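Local coordinates for protein putative acetyl-CoA acetyltransferase (Thermus thermophilus, PDB 1ULQ) that probably catalyses thiolase-type acyl transfer between acyl-CoA and acetyl-CoA in lipid metabolism, at residues A279-A285 with A394-M400; P2-E8 with A261-D267; F313-I319 with E335-S339. One frame throughout, in Å; residues are numbered along the deposited sequence.

Interaction 1. Residues A279-A285 with A394-M400; sequences ARVRAIA and AVVVEGM
Arg280 and Glu398 form a hydrogen-bonded pair on antiparallel neighbouring strands, the axes of segments 279-285 and 394-399 at 146°: Arg280 N gives a 2.7 Å bond to Glu398 O, and Glu398 N bonds back to Arg280 O. Strands 279-288 and 391-399, the first and last of the C-terminal half, are neighbours in the central mixed sheet, as in the thiolase fold. Farther along, Val396 O accepts from both Arg282 N and, weakly, Ala283 N. This classic beta bulge shifts the register by one before Ala283 and Ala285 resume the ladder opposite Val396 and Ala394.

The Arg280 side chain traces the polar part of the contact. Its CB lies 3.8 Å from Met400 SD. With CG anti to the backbone N (chi1 161°), the chain sets off beside that of Glu398, then bends twice; CD and NE pass Glu398 OE1, NE with Met400 SD at the guanidinium edge. Glu398 OE1 sits over one face of the guanidinium, 3.2 Å from Arg280 CZ and 2.8 Å from NH1, with NH2 farther off at 3.8 Å. This salt bridge therefore rests on charge alone, with no N-H aimed at the oxygen. Arg282 supplies the directed bond: its NE donates to Glu398 OE1 at 3.0 Å and 162°, near the guanidinium plane but from above the carboxylate plane.

On the other side of the sheet, Ile284 CG2 packs 3.9 Å from Val395 CG2.

Glu398 OE1 thus ties two arginines to the neighbouring strand, while OE2 has a weak hydrogen bond to Gln379 NE2. Two positive groups around this buried carboxylate would be expected to favour its ionised form.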
loop_
_atom_site.group_PDB
_atom_site.type_symbol
_atom_site.label_atom_id
_atom_site.label_comp_id
_atom_site.label_asym_id
_atom_site.label_seq_id
_atom_site.Cartn_x
_atom_site.Cartn_y
_atom_site.Cartn_z
ATOM N N ALA C 279 -12.427 -45.868 -0.393
ATOM C CA ALA C 279 -11.738 -46.146 -1.639
ATOM C C ALA C 279 -10.260 -46.349 -1.350
ATOM O O ALA C 279 -9.783 -46.101 -0.235
ATOM C CB ALA C 279 -11.929 -44.995 -2.606
ATOM N N ARG C 280 -9.549 -46.790 -2.378
ATOM C CA ARG C 280 -8.118 -47.061 -2.315
ATOM C C ARG C 280 -7.414 -46.235 -3.410
ATOM O O ARG C 280 -7.908 -46.134 -4.539
ATOM C CB ARG C 280 -7.905 -48.567 -2.543
ATOM C CG ARG C 280 -6.507 -48.987 -2.948
ATOM C CD ARG C 280 -6.499 -50.105 -4.007
ATOM N NE ARG C 280 -7.164 -51.332 -3.569
ATOM C CZ ARG C 280 -7.092 -52.503 -4.208
ATOM N NH1 ARG C 280 -6.377 -52.626 -5.324
ATOM N NH2 ARG C 280 -7.754 -53.559 -3.740
ATOM N N VAL C 281 -6.280 -45.622 -3.082
ATOM C CA VAL C 281 -5.544 -44.849 -4.076
ATOM C C VAL C 281 -4.757 -45.822 -4.968
ATOM O O VAL C 281 -3.827 -46.498 -4.517
ATOM C CB VAL C 281 -4.580 -43.855 -3.402
ATOM C CG1 VAL C 281 -3.776 -43.116 -4.441
ATOM C CG2 VAL C 281 -5.370 -42.884 -2.572
ATOM N N ARG C 282 -5.149 -45.899 -6.234
ATOM C CA ARG C 282 -4.490 -46.792 -7.173
ATOM C C ARG C 282 -3.246 -46.209 -7.835
ATOM O O ARG C 282 -2.173 -46.796 -7.737
ATOM C CB ARG C 282 -5.478 -47.245 -8.246
ATOM C CG ARG C 282 -6.081 -48.619 -7.989
ATOM C CD ARG C 282 -5.513 -49.643 -8.959
ATOM N NE ARG C 282 -6.377 -50.818 -9.074
ATOM C CZ ARG C 282 -6.222 -51.781 -9.978
ATOM N NH1 ARG C 282 -5.231 -51.724 -10.861
ATOM N NH2 ARG C 282 -7.067 -52.802 -9.996
ATOM N N ALA C 283 -3.372 -45.073 -8.515
ATOM C CA ALA C 283 -2.213 -44.486 -9.165
ATOM C C ALA C 283 -2.314 -42.985 -9.289
ATOM O O ALA C 283 -3.417 -42.432 -9.366
ATOM C CB ALA C 283 -2.026 -45.096 -10.532
ATOM N N ILE C 284 -1.156 -42.329 -9.315
ATOM C CA ILE C 284 -1.092 -40.876 -9.446
ATOM C C ILE C 284 -0.170 -40.492 -10.603
ATOM O O ILE C 284 0.801 -41.196 -10.891
ATOM C CB ILE C 284 -0.532 -40.222 -8.181
ATOM C CG1 ILE C 284 -1.174 -40.837 -6.948
ATOM C CG2 ILE C 284 -0.822 -38.744 -8.203
ATOM C CD1 ILE C 284 -0.404 -40.547 -5.680
ATOM N N ALA C 285 -0.471 -39.373 -11.257
ATOM C CA ALA C 285 0.343 -38.896 -12.373
ATOM C C ALA C 285 0.249 -37.387 -12.544
ATOM O O ALA C 285 -0.822 -36.795 -12.464
ATOM C CB ALA C 285 -0.068 -39.588 -13.669
ATOM N N ALA C 394 -3.726 -36.011 -12.111
ATOM C CA ALA C 394 -4.822 -36.977 -12.101
ATOM C C ALA C 394 -4.549 -38.085 -11.087
ATOM O O ALA C 394 -3.399 -38.508 -10.894
ATOM C CB ALA C 394 -5.011 -37.575 -13.490
ATOM N N VAL C 395 -5.616 -38.553 -10.447
ATOM C CA VAL C 395 -5.521 -39.605 -9.442
ATOM C C VAL C 395 -6.567 -40.677 -9.682
ATOM O O VAL C 395 -7.755 -40.367 -9.772
ATOM C CB VAL C 395 -5.747 -39.032 -8.051
ATOM C CG1 VAL C 395 -5.887 -40.149 -7.034
ATOM C CG2 VAL C 395 -4.604 -38.123 -7.696
ATOM N N VAL C 396 -6.139 -41.933 -9.790
ATOM C CA VAL C 396 -7.091 -43.018 -10.009
ATOM C C VAL C 396 -7.391 -43.711 -8.688
ATOM O O VAL C 396 -6.494 -44.067 -7.930
ATOM C CB VAL C 396 -6.574 -44.058 -11.013
ATOM C CG1 VAL C 396 -7.674 -45.045 -11.332
ATOM C CG2 VAL C 396 -6.106 -43.377 -12.274
ATOM N N VAL C 397 -8.670 -43.908 -8.428
ATOM C CA VAL C 397 -9.113 -44.521 -7.193
ATOM C C VAL C 397 -10.042 -45.723 -7.421
ATOM O O VAL C 397 -10.872 -45.721 -8.339
ATOM C CB VAL C 397 -9.806 -43.450 -6.350
ATOM C CG1 VAL C 397 -10.782 -44.061 -5.396
ATOM C CG2 VAL C 397 -8.765 -42.667 -5.610
ATOM N N GLU C 398 -9.882 -46.748 -6.583
ATOM C CA GLU C 398 -10.692 -47.964 -6.661
ATOM C C GLU C 398 -11.592 -48.019 -5.434
ATOM O O GLU C 398 -11.114 -47.926 -4.303
ATOM C CB GLU C 398 -9.787 -49.205 -6.714
ATOM C CG GLU C 398 -10.527 -50.533 -6.956
ATOM C CD GLU C 398 -9.586 -51.719 -7.236
ATOM O OE1 GLU C 398 -8.364 -51.596 -6.973
ATOM O OE2 GLU C 398 -10.073 -52.781 -7.709
ATOM N N GLY C 399 -12.895 -48.152 -5.660
ATOM C CA GLY C 399 -13.841 -48.199 -4.557
ATOM C C GLY C 399 -13.750 -49.481 -3.750
ATOM O O GLY C 399 -13.228 -50.487 -4.242
ATOM N N MET C 400 -14.252 -49.440 -2.513
ATOM C CA MET C 400 -14.237 -50.604 -1.619
ATOM C C MET C 400 -15.415 -50.614 -0.629
ATOM O O MET C 400 -16.201 -49.646 -0.630
ATOM C CB MET C 400 -12.917 -50.652 -0.841
ATOM C CG MET C 400 -11.683 -50.481 -1.723
ATOM S SD MET C 400 -10.142 -51.265 -1.138
ATOM C CE MET C 400 -9.759 -50.269 0.306
#

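Interaction 2. Residues P2-E8 with A261-D267; sequences PEAWIVE and AVLLVSD
Trp5 and Val265 exchange two backbone hydrogen bonds, the centre of an antiparallel ladder between strands 4-8 and 261-266. Trp5 N reaches Val265 O at 2.8 Å, and Val265 N returns to Trp5 O. Beyond them, Val7 N donates to Leu263 O, whereas Leu263 N turns to Glu8 O at 2.8 Å; Val7 and Glu8 therefore both face Leu263, the signature of a classic beta bulge. At the other end Asp267 N bonds Glu3 O at a bent 135°.

The aromatic contact belongs to Trp5 and Asp267. Asp267 CB lies over one face of the indole, 3.7 Å from the centroid of the Trp5 six-membered ring and 24° off its normal, which qualifies as CH-pi. Pro2 CB approaches the rim of the same ring in its plane. Replacing the tryptophan by an alanine would probably leave Asp267 CB without the ring face it rests on and open a gap beside Pro277 and Met400, which also pack on the indole.

On the side of the sheet that carries Ile6 and Leu264 the contact is apolar. These two side chains run side by side, Ile6 CG1 3.9 Å from Leu264 CG. Ile6 CG2, anti to the backbone N (chi1 of CG1 -64°), crosses toward Val262 and comes 3.5 Å from Val262 CG2. Helix 91-104 covers Val262 through Val96 and Leu264 through Ile103. On the other face Trp5 CB looks onto Val265 CG2.

The polar end of Ser266 is used beyond the ladder: as N-cap of helix 267-273, its OG hydrogen-bonds Tyr269 N and Asp268 OD1. In the N-terminal half, with its strand order 3-2-4-5-1, this pairing joins the first strand to the antiparallel fifth, as in the thiolase fold.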
loop_
_atom_site.group_PDB
_atom_site.type_symbol
_atom_site.label_atom_id
_atom_site.label_comp_id
_atom_site.label_asym_id
_atom_site.label_seq_id
_atom_site.Cartn_x
_atom_site.Cartn_y
_atom_site.Cartn_z
ATOM N N PRO C 2 -3.387 -53.113 -1.896
ATOM C CA PRO C 2 -3.955 -52.046 -1.047
ATOM C C PRO C 2 -3.017 -51.637 0.097
ATOM O O PRO C 2 -2.783 -52.417 1.030
ATOM C CB PRO C 2 -5.263 -52.579 -0.488
ATOM C CG PRO C 2 -5.641 -53.595 -1.525
ATOM C CD PRO C 2 -4.322 -54.249 -1.946
ATOM N N GLU C 3 -2.476 -50.420 0.015
ATOM C CA GLU C 3 -1.600 -49.895 1.051
ATOM C C GLU C 3 -2.183 -48.555 1.536
ATOM O O GLU C 3 -2.332 -48.370 2.741
ATOM C CB GLU C 3 -0.165 -49.739 0.518
ATOM C CG GLU C 3 0.883 -49.230 1.536
ATOM C CD GLU C 3 1.613 -50.330 2.328
ATOM O OE1 GLU C 3 1.781 -51.441 1.798
ATOM O OE2 GLU C 3 2.052 -50.074 3.469
ATOM N N ALA C 4 -2.554 -47.643 0.630
ATOM C CA ALA C 4 -3.106 -46.335 1.045
ATOM C C ALA C 4 -4.635 -46.224 0.886
ATOM O O ALA C 4 -5.140 -46.119 -0.233
ATOM C CB ALA C 4 -2.428 -45.228 0.272
ATOM N N TRP C 5 -5.361 -46.212 2.007
ATOM C CA TRP C 5 -6.832 -46.161 1.996
ATOM C C TRP C 5 -7.514 -44.878 2.422
ATOM O O TRP C 5 -7.217 -44.325 3.481
ATOM C CB TRP C 5 -7.410 -47.265 2.886
ATOM C CG TRP C 5 -7.260 -48.668 2.382
ATOM C CD1 TRP C 5 -6.617 -49.082 1.250
ATOM C CD2 TRP C 5 -7.758 -49.844 3.013
ATOM N NE1 TRP C 5 -6.685 -50.443 1.140
ATOM C CE2 TRP C 5 -7.382 -50.940 2.208
ATOM C CE3 TRP C 5 -8.489 -50.079 4.186
ATOM C CZ2 TRP C 5 -7.713 -52.249 2.533
ATOM C CZ3 TRP C 5 -8.816 -51.376 4.512
ATOM C CH2 TRP C 5 -8.428 -52.450 3.685
ATOM N N ILE C 6 -8.471 -44.446 1.614
ATOM C CA ILE C 6 -9.242 -43.245 1.906
ATOM C C ILE C 6 -10.384 -43.677 2.802
ATOM O O ILE C 6 -11.302 -44.344 2.347
ATOM C CB ILE C 6 -9.827 -42.636 0.623
ATOM C CG1 ILE C 6 -8.689 -42.162 -0.289
ATOM C CG2 ILE C 6 -10.754 -41.492 0.971
ATOM C CD1 ILE C 6 -9.152 -41.438 -1.536
ATOM N N VAL C 7 -10.331 -43.285 4.068
ATOM C CA VAL C 7 -11.345 -43.689 5.035
ATOM C C VAL C 7 -12.350 -42.608 5.439
ATOM O O VAL C 7 -13.314 -42.880 6.160
ATOM C CB VAL C 7 -10.664 -44.208 6.298
ATOM C CG1 VAL C 7 -11.642 -45.011 7.117
ATOM C CG2 VAL C 7 -9.464 -45.051 5.915
ATOM N N GLU C 8 -12.136 -41.385 4.972
ATOM C CA GLU C 8 -13.033 -40.290 5.311
ATOM C C GLU C 8 -12.768 -39.120 4.371
ATOM O O GLU C 8 -11.620 -38.866 4.015
ATOM C CB GLU C 8 -12.777 -39.865 6.762
ATOM C CG GLU C 8 -13.966 -39.268 7.478
ATOM C CD GLU C 8 -15.119 -40.232 7.541
ATOM O OE1 GLU C 8 -14.897 -41.387 7.974
ATOM O OE2 GLU C 8 -16.239 -39.834 7.161
ATOM N N ALA C 261 -10.820 -31.747 3.133
ATOM C CA ALA C 261 -9.786 -32.618 3.678
ATOM C C ALA C 261 -10.203 -34.078 3.623
ATOM O O ALA C 261 -11.351 -34.412 3.892
ATOM C CB ALA C 261 -9.485 -32.230 5.113
ATOM N N VAL C 262 -9.266 -34.947 3.269
ATOM C CA VAL C 262 -9.541 -36.370 3.206
ATOM C C VAL C 262 -8.525 -37.111 4.079
ATOM O O VAL C 262 -7.343 -36.775 4.098
ATOM C CB VAL C 262 -9.533 -36.886 1.719
ATOM C CG1 VAL C 262 -8.450 -36.220 0.927
ATOM C CG2 VAL C 262 -9.351 -38.389 1.681
ATOM N N LEU C 263 -9.005 -38.102 4.824
ATOM C CA LEU C 263 -8.161 -38.885 5.721
ATOM C C LEU C 263 -7.726 -40.217 5.108
ATOM O O LEU C 263 -8.563 -41.060 4.762
ATOM C CB LEU C 263 -8.912 -39.156 7.028
ATOM C CG LEU C 263 -8.220 -40.046 8.060
ATOM C CD1 LEU C 263 -7.033 -39.307 8.669
ATOM C CD2 LEU C 263 -9.215 -40.427 9.138
ATOM N N LEU C 264 -6.415 -40.401 4.970
ATOM C CA LEU C 264 -5.879 -41.632 4.412
ATOM C C LEU C 264 -5.102 -42.400 5.471
ATOM O O LEU C 264 -4.369 -41.816 6.277
ATOM C CB LEU C 264 -4.974 -41.341 3.220
ATOM C CG LEU C 264 -5.661 -40.948 1.915
ATOM C CD1 LEU C 264 -6.188 -39.543 2.028
ATOM C CD2 LEU C 264 -4.673 -41.026 0.771
ATOM N N VAL C 265 -5.266 -43.717 5.470
ATOM C CA VAL C 265 -4.590 -44.555 6.448
ATOM C C VAL C 265 -4.039 -45.791 5.757
ATOM O O VAL C 265 -4.481 -46.135 4.666
ATOM C CB VAL C 265 -5.567 -45.011 7.541
ATOM C CG1 VAL C 265 -6.243 -43.810 8.178
ATOM C CG2 VAL C 265 -6.591 -45.954 6.942
ATOM N N SER C 266 -3.067 -46.448 6.380
ATOM C CA SER C 266 -2.508 -47.660 5.801
ATOM C C SER C 266 -3.566 -48.754 5.934
ATOM O O SER C 266 -4.384 -48.727 6.863
ATOM C CB SER C 266 -1.228 -48.080 6.536
ATOM O OG SER C 266 -1.488 -48.532 7.858
ATOM N N ASP C 267 -3.556 -49.714 5.014
ATOM C CA ASP C 267 -4.548 -50.776 5.062
ATOM C C ASP C 267 -4.433 -51.576 6.349
ATOM O O ASP C 267 -5.446 -51.908 6.965
ATOM C CB ASP C 267 -4.425 -51.689 3.843
ATOM C CG ASP C 267 -3.186 -52.528 3.868
ATOM O OD1 ASP C 267 -2.139 -52.020 4.313
ATOM O OD2 ASP C 267 -3.255 -53.692 3.423
#

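Interaction 3. Residues F313-I319 with E335-S339; sequences FSDLGLI and EWSLS
Phe313 and Trp336 touch across backbones that stay well apart, their CA atoms 8.2 Å from each other, and no hydrogen bond links residues 313-319 to 335-339. The contact belongs to a strand-to-helix unit in the C-terminal half of the thiolase fold: strand 318-321 leads on to helix 326-336, which closes in a Schellman motif with Ser337 at positive phi (61°). Phe313 itself starts a short 3-10 turn, in which Leu316 N bonds Phe313 O.

Holding CG anti to the backbone N (chi1 -166°), Phe313 sends its ring out to the end of that helix. The CE1-CZ side of the ring does the touching: Phe313 CE1 stands 3.6 Å above the Trp336 ring plane, over its centre. The planes are 39° apart, so the pair is oblique, neither stacked nor edge-to-face. Helix 298-308 borders both rings, Leu306 packing on Phe313 and Thr302 on Trp336.

Leu338, just past the Schellman turn, points back at Phe313, the two side chains approaching each other from their own backbones. Leu338 CD2 lies in the ring plane at its edge, while Leu338 CD1 is 3.4 Å from Phe313 CE2. Ile319 completes the apolar cluster from the strand. It slides past the indole, Ile319 CG2 lying 4.0 Å from Trp336 CZ3, and its longer branch meets Leu338 tip to tip, with Ile319 CD1 4.2 Å from Leu338 CD2.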
loop_
_atom_site.group_PDB
_atom_site.type_symbol
_atom_site.label_atom_id
_atom_site.label_comp_id
_atom_site.label_asym_id
_atom_site.label_seq_id
_atom_site.Cartn_x
_atom_site.Cartn_y
_atom_site.Cartn_z
ATOM N N PHE C 313 -9.357 -46.124 -20.094
ATOM C CA PHE C 313 -10.335 -45.084 -19.781
ATOM C C PHE C 313 -11.713 -45.711 -19.614
ATOM O O PHE C 313 -12.499 -45.291 -18.764
ATOM C CB PHE C 313 -10.387 -44.041 -20.894
ATOM C CG PHE C 313 -11.110 -42.790 -20.505
ATOM C CD1 PHE C 313 -10.500 -41.851 -19.685
ATOM C CD2 PHE C 313 -12.410 -42.558 -20.935
ATOM C CE1 PHE C 313 -11.177 -40.698 -19.300
ATOM C CE2 PHE C 313 -13.092 -41.408 -20.550
ATOM C CZ PHE C 313 -12.477 -40.479 -19.735
ATOM N N SER C 314 -11.977 -46.730 -20.430
ATOM C CA SER C 314 -13.244 -47.455 -20.431
ATOM C C SER C 314 -13.563 -48.200 -19.132
ATOM O O SER C 314 -14.719 -48.559 -18.904
ATOM C CB SER C 314 -13.258 -48.448 -21.590
ATOM O OG SER C 314 -12.250 -49.427 -21.402
ATOM N N ASP C 315 -12.550 -48.448 -18.300
ATOM C CA ASP C 315 -12.750 -49.134 -17.018
ATOM C C ASP C 315 -13.261 -48.133 -15.961
ATOM O O ASP C 315 -13.712 -48.528 -14.893
ATOM C CB ASP C 315 -11.436 -49.766 -16.504
ATOM C CG ASP C 315 -10.939 -50.952 -17.357
ATOM O OD1 ASP C 315 -11.680 -51.946 -17.553
ATOM O OD2 ASP C 315 -9.778 -50.901 -17.813
ATOM N N LEU C 316 -13.176 -46.833 -16.258
ATOM C CA LEU C 316 -13.626 -45.787 -15.328
ATOM C C LEU C 316 -15.155 -45.750 -15.235
ATOM O O LEU C 316 -15.854 -45.732 -16.252
ATOM C CB LEU C 316 -13.101 -44.407 -15.773
ATOM C CG LEU C 316 -11.596 -44.115 -15.719
ATOM C CD1 LEU C 316 -11.325 -42.677 -16.106
ATOM C CD2 LEU C 316 -11.086 -44.346 -14.321
ATOM N N GLY C 317 -15.673 -45.736 -14.016
ATOM C CA GLY C 317 -17.113 -45.709 -13.853
ATOM C C GLY C 317 -17.624 -44.416 -13.260
ATOM O O GLY C 317 -18.812 -44.276 -12.970
ATOM N N LEU C 318 -16.717 -43.468 -13.069
ATOM C CA LEU C 318 -17.060 -42.175 -12.514
ATOM C C LEU C 318 -15.867 -41.282 -12.782
ATOM O O LEU C 318 -14.738 -41.628 -12.450
ATOM C CB LEU C 318 -17.308 -42.305 -11.020
ATOM C CG LEU C 318 -18.480 -41.507 -10.458
ATOM C CD1 LEU C 318 -19.695 -41.694 -11.357
ATOM C CD2 LEU C 318 -18.782 -41.975 -9.031
ATOM N N ILE C 319 -16.123 -40.130 -13.391
ATOM C CA ILE C 319 -15.061 -39.198 -13.744
ATOM C C ILE C 319 -15.318 -37.783 -13.256
ATOM O O ILE C 319 -16.316 -37.172 -13.625
ATOM C CB ILE C 319 -14.892 -39.163 -15.278
ATOM C CG1 ILE C 319 -14.724 -40.596 -15.807
ATOM C CG2 ILE C 319 -13.694 -38.312 -15.654
ATOM C CD1 ILE C 319 -14.860 -40.725 -17.307
ATOM N N GLU C 335 -10.500 -34.776 -26.563
ATOM C CA GLU C 335 -9.409 -35.742 -26.573
ATOM C C GLU C 335 -9.877 -37.125 -26.122
ATOM O O GLU C 335 -9.493 -38.143 -26.702
ATOM C CB GLU C 335 -8.280 -35.272 -25.652
ATOM C CG GLU C 335 -7.524 -34.043 -26.134
ATOM C CD GLU C 335 -6.758 -34.290 -27.426
ATOM O OE1 GLU C 335 -6.087 -35.340 -27.551
ATOM O OE2 GLU C 335 -6.820 -33.424 -28.317
ATOM N N TRP C 336 -10.703 -37.156 -25.079
ATOM C CA TRP C 336 -11.223 -38.408 -24.541
ATOM C C TRP C 336 -12.331 -39.009 -25.406
ATOM O O TRP C 336 -12.738 -40.159 -25.196
ATOM C CB TRP C 336 -11.780 -38.198 -23.134
ATOM C CG TRP C 336 -10.777 -37.915 -22.074
ATOM C CD1 TRP C 336 -9.442 -38.170 -22.119
ATOM C CD2 TRP C 336 -11.042 -37.390 -20.767
ATOM N NE1 TRP C 336 -8.854 -37.839 -20.921
ATOM C CE2 TRP C 336 -9.816 -37.357 -20.073
ATOM C CE3 TRP C 336 -12.198 -36.948 -20.118
ATOM C CZ2 TRP C 336 -9.712 -36.899 -18.759
ATOM C CZ3 TRP C 336 -12.096 -36.495 -18.812
ATOM C CH2 TRP C 336 -10.860 -36.474 -18.145
ATOM N N SER C 337 -12.828 -38.223 -26.360
ATOM C CA SER C 337 -13.894 -38.661 -27.256
ATOM C C SER C 337 -15.121 -38.994 -26.427
ATOM O O SER C 337 -15.712 -40.061 -26.575
ATOM C CB SER C 337 -13.445 -39.888 -28.056
ATOM O OG SER C 337 -12.201 -39.649 -28.707
ATOM N N LEU C 338 -15.487 -38.066 -25.549
ATOM C CA LEU C 338 -16.637 -38.215 -24.667
ATOM C C LEU C 338 -17.633 -37.072 -24.843
ATOM O O LEU C 338 -17.256 -35.946 -25.193
ATOM C CB LEU C 338 -16.189 -38.224 -23.212
ATOM C CG LEU C 338 -16.376 -39.537 -22.482
ATOM C CD1 LEU C 338 -15.331 -40.532 -22.973
ATOM C CD2 LEU C 338 -16.245 -39.288 -20.989
ATOM N N SER C 339 -18.904 -37.365 -24.578
ATOM C CA SER C 339 -19.962 -36.366 -24.680
ATOM C C SER C 339 -20.212 -35.760 -23.309
ATOM O O SER C 339 -20.143 -36.465 -22.310
ATOM C CB SER C 339 -21.253 -37.008 -25.188
ATOM O OG SER C 339 -22.327 -36.081 -25.155
#

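Interactions 1 and 2 are buried strand pairings in one mixed sheet; interaction 3 is partly buried and flanks that sheet at one of its two outer strands within the chain, 318-321. The first two are counterparts: in each half of the fold an early strand pairs with a late antiparallel one, and each ladder contains a classic bulge. They adjoin directly, through Ala279 O to Ile6 N (2.8 Å, a probable hydrogen bond) and Met400 beside Trp5. Their side-chain chemistry differs, salt bridges in interaction 1 against a CH-pi contact in interaction 2. Interaction 3, centred about 15 Å from the centre of interaction 1, holds by apolar and aromatic side chains without cross-segment hydrogen bonds.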